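Local coordinates for hypothetical protein (Pseudomonas syringae pv. tomato, PDB 2OT9) that is of unknown function but belongs to the YaeQ family, which is grouped with the PDDEXK nuclease-like proteins, and holds a meso-tartaric acid in the crystal, at residues A[23-28]-A[45-50]; A[138-143]-A[168-173]. One frame throughout, in Å; residues are numbered along the deposited sequence.

Interaction 1: A[23-28]-A[45-50]; sequences ESVKQT and LAYAFW
Tyr-47 reaches from helix 37-49 to strand 21-31 and meets two of its residues, Val-25 and Gln-27, largely with the far end of its ring. The backbones stay well apart, with the CA atoms of Val-25 and Ala-48 9.7 Å from each other, and a long aromatic side chain is what bridges such a gap. With CG anti to the backbone N (chi1 -173°), the ring leaves the helix in the direction of the strand. Its hydroxyl arrives between the two strand side chains, which lie two residues apart and therefore both start out toward the helix, whereas Lys-26 between them points away.

Val-25 offers one methyl. Val-25 CG1 sits at the ring edge, near its plane, 3.5 Å from Tyr-47 OH and 4.1 Å from Tyr-47 CE2, a compact branched partner that suits a strand. Gln-27 comes in at about a right angle to the tyrosine. Its aliphatic part makes the closest carbon contact, Gln-27 CG lying obliquely 3.6 Å from Tyr-47 CZ. A bend at chi2 (-70°) turns the amide back beside the hydroxyl, leaving Gln-27 OE1 3.2 Å from Tyr-47 OH, with amide and ring planes 48° apart. A glutamine thus gives methylenes to the ring while keeping its polar end by the hydroxyl, at a place only partly shielded from solvent.

Tyr-47 also packs on Phe-10 and Leu-12 of strand 6-16, the residues whose backbones hydrogen-bond with Gln-27 and Val-25, and its ring meets that of Phe-57. One side chain therefore spans both arms of the antiparallel hairpin formed by strands 6-16 and 21-31. This is helix-on-sheet packing of an alpha/beta fold, here anchoring an outermost strand of the mixed sheet to the helix that follows it in the chain.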
loop_
_atom_site.group_PDB
_atom_site.type_symbol
_atom_site.label_atom_id
_atom_site.label_comp_id
_atom_site.label_asym_id
_atom_site.label_seq_id
_atom_site.Cartn_x
_atom_site.Cartn_y
_atom_site.Cartn_z
ATOM N N GLU A 23 -9.901 5.515 13.836
ATOM C CA GLU A 23 -10.627 4.242 13.688
ATOM C C GLU A 23 -9.846 3.106 14.334
ATOM O O GLU A 23 -8.619 3.134 14.354
ATOM C CB GLU A 23 -10.806 3.880 12.211
ATOM C CG GLU A 23 -11.433 4.934 11.315
ATOM C CD GLU A 23 -12.954 5.001 11.410
ATOM O OE1 GLU A 23 -13.547 4.417 12.353
ATOM O OE2 GLU A 23 -13.558 5.652 10.528
ATOM N N SER A 24 -10.573 2.130 14.879
ATOM C CA SER A 24 -10.040 0.798 15.159
ATOM C C SER A 24 -10.698 -0.147 14.171
ATOM O O SER A 24 -11.929 -0.236 14.100
ATOM C CB SER A 24 -10.354 0.337 16.583
ATOM O OG SER A 24 -9.554 1.021 17.520
ATOM N N VAL A 25 -9.866 -0.834 13.400
ATOM C CA VAL A 25 -10.311 -1.669 12.299
ATOM C C VAL A 25 -9.637 -3.050 12.394
ATOM O O VAL A 25 -8.514 -3.177 12.881
ATOM C CB VAL A 25 -9.939 -1.014 10.925
ATOM C CG1 VAL A 25 -10.377 -1.888 9.760
ATOM C CG2 VAL A 25 -10.591 0.339 10.796
ATOM N N LYS A 26 -10.355 -4.069 11.939
ATOM C CA LYS A 26 -9.822 -5.412 11.787
ATOM C C LYS A 26 -9.992 -5.829 10.334
ATOM O O LYS A 26 -11.026 -5.561 9.719
ATOM C CB LYS A 26 -10.551 -6.388 12.702
ATOM C CG LYS A 26 -10.274 -6.149 14.174
ATOM C CD LYS A 26 -10.668 -7.340 15.001
ATOM C CE LYS A 26 -10.536 -7.046 16.480
ATOM N NZ LYS A 26 -11.045 -8.193 17.280
ATOM N N GLN A 27 -8.959 -6.445 9.774
ATOM C CA GLN A 27 -9.019 -6.991 8.425
ATOM C C GLN A 27 -8.405 -8.370 8.414
ATOM O O GLN A 27 -7.409 -8.610 9.097
ATOM C CB GLN A 27 -8.229 -6.113 7.449
ATOM C CG GLN A 27 -8.949 -4.858 6.998
ATOM C CD GLN A 27 -10.123 -5.157 6.089
ATOM O OE1 GLN A 27 -11.163 -4.501 6.174
ATOM N NE2 GLN A 27 -9.974 -6.160 5.228
ATOM N N THR A 28 -9.004 -9.273 7.643
ATOM C CA THR A 28 -8.395 -10.559 7.354
ATOM C C THR A 28 -7.661 -10.435 6.017
ATOM O O THR A 28 -8.184 -9.855 5.060
ATOM C CB THR A 28 -9.460 -11.681 7.339
ATOM O OG1 THR A 28 -9.954 -11.874 8.672
ATOM C CG2 THR A 28 -8.866 -12.996 6.838
ATOM N N LEU A 45 0.658 -0.829 5.105
ATOM C CA LEU A 45 0.928 0.614 5.186
ATOM C C LEU A 45 -0.019 1.374 4.258
ATOM O O LEU A 45 -0.554 2.404 4.638
ATOM C CB LEU A 45 2.376 0.915 4.777
ATOM C CG LEU A 45 3.465 0.566 5.794
ATOM C CD1 LEU A 45 4.853 0.713 5.144
ATOM C CD2 LEU A 45 3.330 1.440 7.040
ATOM N N ALA A 46 -0.210 0.870 3.033
ATOM C CA ALA A 46 -1.129 1.513 2.070
ATOM C C ALA A 46 -2.559 1.568 2.618
ATOM O O ALA A 46 -3.267 2.560 2.456
ATOM C CB ALA A 46 -1.116 0.749 0.713
ATOM N N TYR A 47 -2.991 0.471 3.225
ATOM C CA TYR A 47 -4.311 0.398 3.847
ATOM C C TYR A 47 -4.513 1.514 4.878
ATOM O O TYR A 47 -5.554 2.184 4.867
ATOM C CB TYR A 47 -4.536 -0.984 4.500
ATOM C CG TYR A 47 -5.956 -1.166 5.001
ATOM C CD1 TYR A 47 -6.992 -1.463 4.118
ATOM C CD2 TYR A 47 -6.259 -1.006 6.352
ATOM C CE1 TYR A 47 -8.293 -1.600 4.562
ATOM C CE2 TYR A 47 -7.556 -1.145 6.815
ATOM C CZ TYR A 47 -8.569 -1.442 5.915
ATOM O OH TYR A 47 -9.855 -1.577 6.360
ATOM N N ALA A 48 -3.536 1.689 5.786
ATOM C CA ALA A 48 -3.607 2.733 6.810
ATOM C C ALA A 48 -3.545 4.126 6.162
ATOM O O ALA A 48 -4.316 5.035 6.520
ATOM C CB ALA A 48 -2.480 2.564 7.836
ATOM N N PHE A 49 -2.665 4.270 5.175
ATOM C CA PHE A 49 -2.356 5.563 4.575
ATOM C C PHE A 49 -3.499 6.104 3.708
ATOM O O PHE A 49 -3.676 7.319 3.591
ATOM C CB PHE A 49 -1.069 5.446 3.758
ATOM C CG PHE A 49 -0.468 6.763 3.374
ATOM C CD1 PHE A 49 -0.045 7.669 4.352
ATOM C CD2 PHE A 49 -0.294 7.085 2.033
ATOM C CE1 PHE A 49 0.540 8.908 3.994
ATOM C CE2 PHE A 49 0.292 8.320 1.663
ATOM C CZ PHE A 49 0.701 9.220 2.642
ATOM N N TRP A 50 -4.273 5.204 3.116
ATOM C CA TRP A 50 -5.431 5.610 2.325
ATOM C C TRP A 50 -6.742 5.046 2.834
ATOM O O TRP A 50 -7.683 4.878 2.058
ATOM C CB TRP A 50 -5.221 5.240 0.854
ATOM C CG TRP A 50 -4.235 6.128 0.162
ATOM C CD1 TRP A 50 -4.403 7.448 -0.166
ATOM C CD2 TRP A 50 -2.944 5.753 -0.316
ATOM N NE1 TRP A 50 -3.286 7.916 -0.793
ATOM C CE2 TRP A 50 -2.380 6.893 -0.923
ATOM C CE3 TRP A 50 -2.204 4.556 -0.292
ATOM C CZ2 TRP A 50 -1.099 6.879 -1.517
ATOM C CZ3 TRP A 50 -0.933 4.533 -0.881
ATOM C CH2 TRP A 50 -0.394 5.688 -1.488
#

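Interaction 2: A[138-143]-A[168-173]; sequences EVLAKD and HEVQLQ
The carbonyl O of Val-139 accepts a hydrogen bond from NH1 of Arg-165, while the side chain of the same valine lies against His-168. Val-139 CG1 stands over one face of the imidazole, offset toward the rim, 3.7 Å from the His-168 ring centroid and 29° off the ring normal. This is a CH-pi contact: a slim methyl can lie on an aromatic face, and the flat ring of a histidine offers one at a place only partly shielded from solvent. Leu-140 runs alongside the histidine, pointing the other way, with Leu-140 CD2 4.2 Å from His-168 CG. Such contacts seat helix 134-141 on strand 166-174, in an alpha/beta layer where the strand leading into the helix, 127-131, is the antiparallel neighbour of the strand it covers.

Leu-140 holds CG anti to its carbonyl carbon (chi1 -75°), which carries the methyls to the strand although the side chain does not start out directly toward it. Deeper in, Leu-140 CD1 packs 3.8 Å from Val-170 CG2. The forked leucine serves two strand residues at once, and Val-170, branched at CB, fits a buried strand position. Val-136, one turn earlier, also touches His-168 and Val-170.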
loop_
_atom_site.group_PDB
_atom_site.type_symbol
_atom_site.label_atom_id
_atom_site.label_comp_id
_atom_site.label_asym_id
_atom_site.label_seq_id
_atom_site.Cartn_x
_atom_site.Cartn_y
_atom_site.Cartn_z
ATOM N N GLU A 138 12.078 -3.330 6.479
ATOM C CA GLU A 138 12.608 -4.610 6.975
ATOM C C GLU A 138 12.316 -4.837 8.455
ATOM O O GLU A 138 11.951 -5.953 8.858
ATOM C CB GLU A 138 14.095 -4.763 6.657
ATOM C CG GLU A 138 14.290 -5.237 5.205
ATOM C CD GLU A 138 15.748 -5.480 4.847
ATOM O OE1 GLU A 138 16.581 -5.625 5.770
ATOM O OE2 GLU A 138 16.052 -5.533 3.635
ATOM N N VAL A 139 12.451 -3.770 9.243
ATOM C CA VAL A 139 12.102 -3.777 10.668
ATOM C C VAL A 139 10.625 -4.119 10.899
ATOM O O VAL A 139 10.301 -4.956 11.750
ATOM C CB VAL A 139 12.392 -2.404 11.300
ATOM C CG1 VAL A 139 11.690 -2.268 12.653
ATOM C CG2 VAL A 139 13.881 -2.161 11.434
ATOM N N LEU A 140 9.735 -3.448 10.165
ATOM C CA LEU A 140 8.295 -3.697 10.277
ATOM C C LEU A 140 7.875 -5.103 9.869
ATOM O O LEU A 140 7.035 -5.713 10.532
ATOM C CB LEU A 140 7.469 -2.646 9.512
ATOM C CG LEU A 140 7.373 -1.278 10.195
ATOM C CD1 LEU A 140 6.857 -0.227 9.211
ATOM C CD2 LEU A 140 6.467 -1.332 11.439
ATOM N N ALA A 141 8.491 -5.620 8.806
ATOM C CA ALA A 141 8.044 -6.845 8.144
ATOM C C ALA A 141 8.601 -8.150 8.742
ATOM O O ALA A 141 7.936 -9.186 8.720
ATOM C CB ALA A 141 8.402 -6.758 6.632
ATOM N N LYS A 142 9.828 -8.072 9.261
ATOM C CA LYS A 142 10.618 -9.210 9.709
ATOM C C LYS A 142 9.831 -10.095 10.660
ATOM O O LYS A 142 9.296 -9.592 11.647
ATOM C CB LYS A 142 11.852 -8.670 10.447
ATOM C CG LYS A 142 12.871 -9.705 10.850
ATOM C CD LYS A 142 14.197 -9.010 11.142
ATOM C CE LYS A 142 14.080 -7.953 12.255
ATOM N NZ LYS A 142 14.703 -6.624 11.957
ATOM N N ASP A 143 9.729 -11.385 10.342
ATOM C CA ASP A 143 9.090 -12.381 11.230
ATOM C C ASP A 143 7.673 -12.003 11.665
ATOM O O ASP A 143 7.274 -12.189 12.827
ATOM C CB ASP A 143 9.962 -12.611 12.451
ATOM C CG ASP A 143 11.296 -13.233 12.094
ATOM O OD1 ASP A 143 11.365 -13.986 11.089
ATOM O OD2 ASP A 143 12.279 -12.975 12.821
ATOM N N HIS A 168 8.109 3.046 14.927
ATOM C CA HIS A 168 8.964 3.142 13.749
ATOM C C HIS A 168 8.445 4.238 12.840
ATOM O O HIS A 168 7.250 4.274 12.525
ATOM C CB HIS A 168 8.960 1.798 13.008
ATOM C CG HIS A 168 9.210 0.619 13.904
ATOM N ND1 HIS A 168 8.216 -0.255 14.283
ATOM C CD2 HIS A 168 10.333 0.203 14.531
ATOM C CE1 HIS A 168 8.721 -1.180 15.082
ATOM N NE2 HIS A 168 10.005 -0.925 15.248
ATOM N N GLU A 169 9.344 5.116 12.410
ATOM C CA GLU A 169 8.975 6.261 11.590
ATOM C C GLU A 169 9.117 5.919 10.109
ATOM O O GLU A 169 10.206 5.593 9.639
ATOM C CB GLU A 169 9.828 7.498 11.949
ATOM C CG GLU A 169 9.615 8.679 10.994
ATOM C CD GLU A 169 10.136 10.026 11.516
ATOM O OE1 GLU A 169 10.662 10.098 12.647
ATOM O OE2 GLU A 169 10.013 11.023 10.774
ATOM N N VAL A 170 8.003 5.987 9.390
ATOM C CA VAL A 170 7.982 5.718 7.956
ATOM C C VAL A 170 7.857 7.029 7.204
ATOM O O VAL A 170 6.805 7.660 7.214
ATOM C CB VAL A 170 6.812 4.773 7.574
ATOM C CG1 VAL A 170 6.795 4.523 6.063
ATOM C CG2 VAL A 170 6.911 3.460 8.366
ATOM N N GLN A 171 8.940 7.427 6.549
ATOM C CA GLN A 171 8.956 8.651 5.770
ATOM C C GLN A 171 8.930 8.311 4.280
ATOM O O GLN A 171 9.906 7.805 3.731
ATOM C CB GLN A 171 10.183 9.502 6.133
ATOM C CG GLN A 171 10.143 10.895 5.519
ATOM C CD GLN A 171 8.864 11.649 5.877
ATOM O OE1 GLN A 171 8.585 11.890 7.046
ATOM N NE2 GLN A 171 8.081 12.013 4.862
ATOM N N LEU A 172 7.794 8.559 3.637
ATOM C CA LEU A 172 7.638 8.163 2.243
ATOM C C LEU A 172 8.374 9.156 1.372
ATOM O O LEU A 172 8.362 10.347 1.649
ATOM C CB LEU A 172 6.162 8.129 1.862
ATOM C CG LEU A 172 5.271 7.191 2.673
ATOM C CD1 LEU A 172 3.830 7.431 2.254
ATOM C CD2 LEU A 172 5.673 5.689 2.515
ATOM N N GLN A 173 9.045 8.657 0.342
ATOM C CA GLN A 173 9.650 9.534 -0.657
ATOM C C GLN A 173 8.692 9.650 -1.830
ATOM O O GLN A 173 8.451 8.664 -2.513
ATOM C CB GLN A 173 10.996 8.985 -1.143
ATOM C CG GLN A 173 11.642 9.886 -2.238
ATOM C CD GLN A 173 12.936 9.320 -2.819
ATOM O OE1 GLN A 173 12.984 8.181 -3.281
ATOM N NE2 GLN A 173 13.984 10.130 -2.813
#

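From the N terminus, the chain first forms the hairpin of strands 6-16 and 21-31, then enters helix 37-49, which turns back on the second arm; interaction 1 closes this short loop of 16 intervening residues. Interaction 2 opens much later, with helix 134-141, and closes after the chain has passed through strands 147-155 and 158-163 into strand 166-174. The two loops are thus in series, neither nested nor crossed. Both tie a helix to the same mixed sheet, one at its outermost strand 21-31, the other further in. Their centres are 16 Å apart, yet they meet where Phe-49 CZ packs 3.6 Å from Leu-172 CD1.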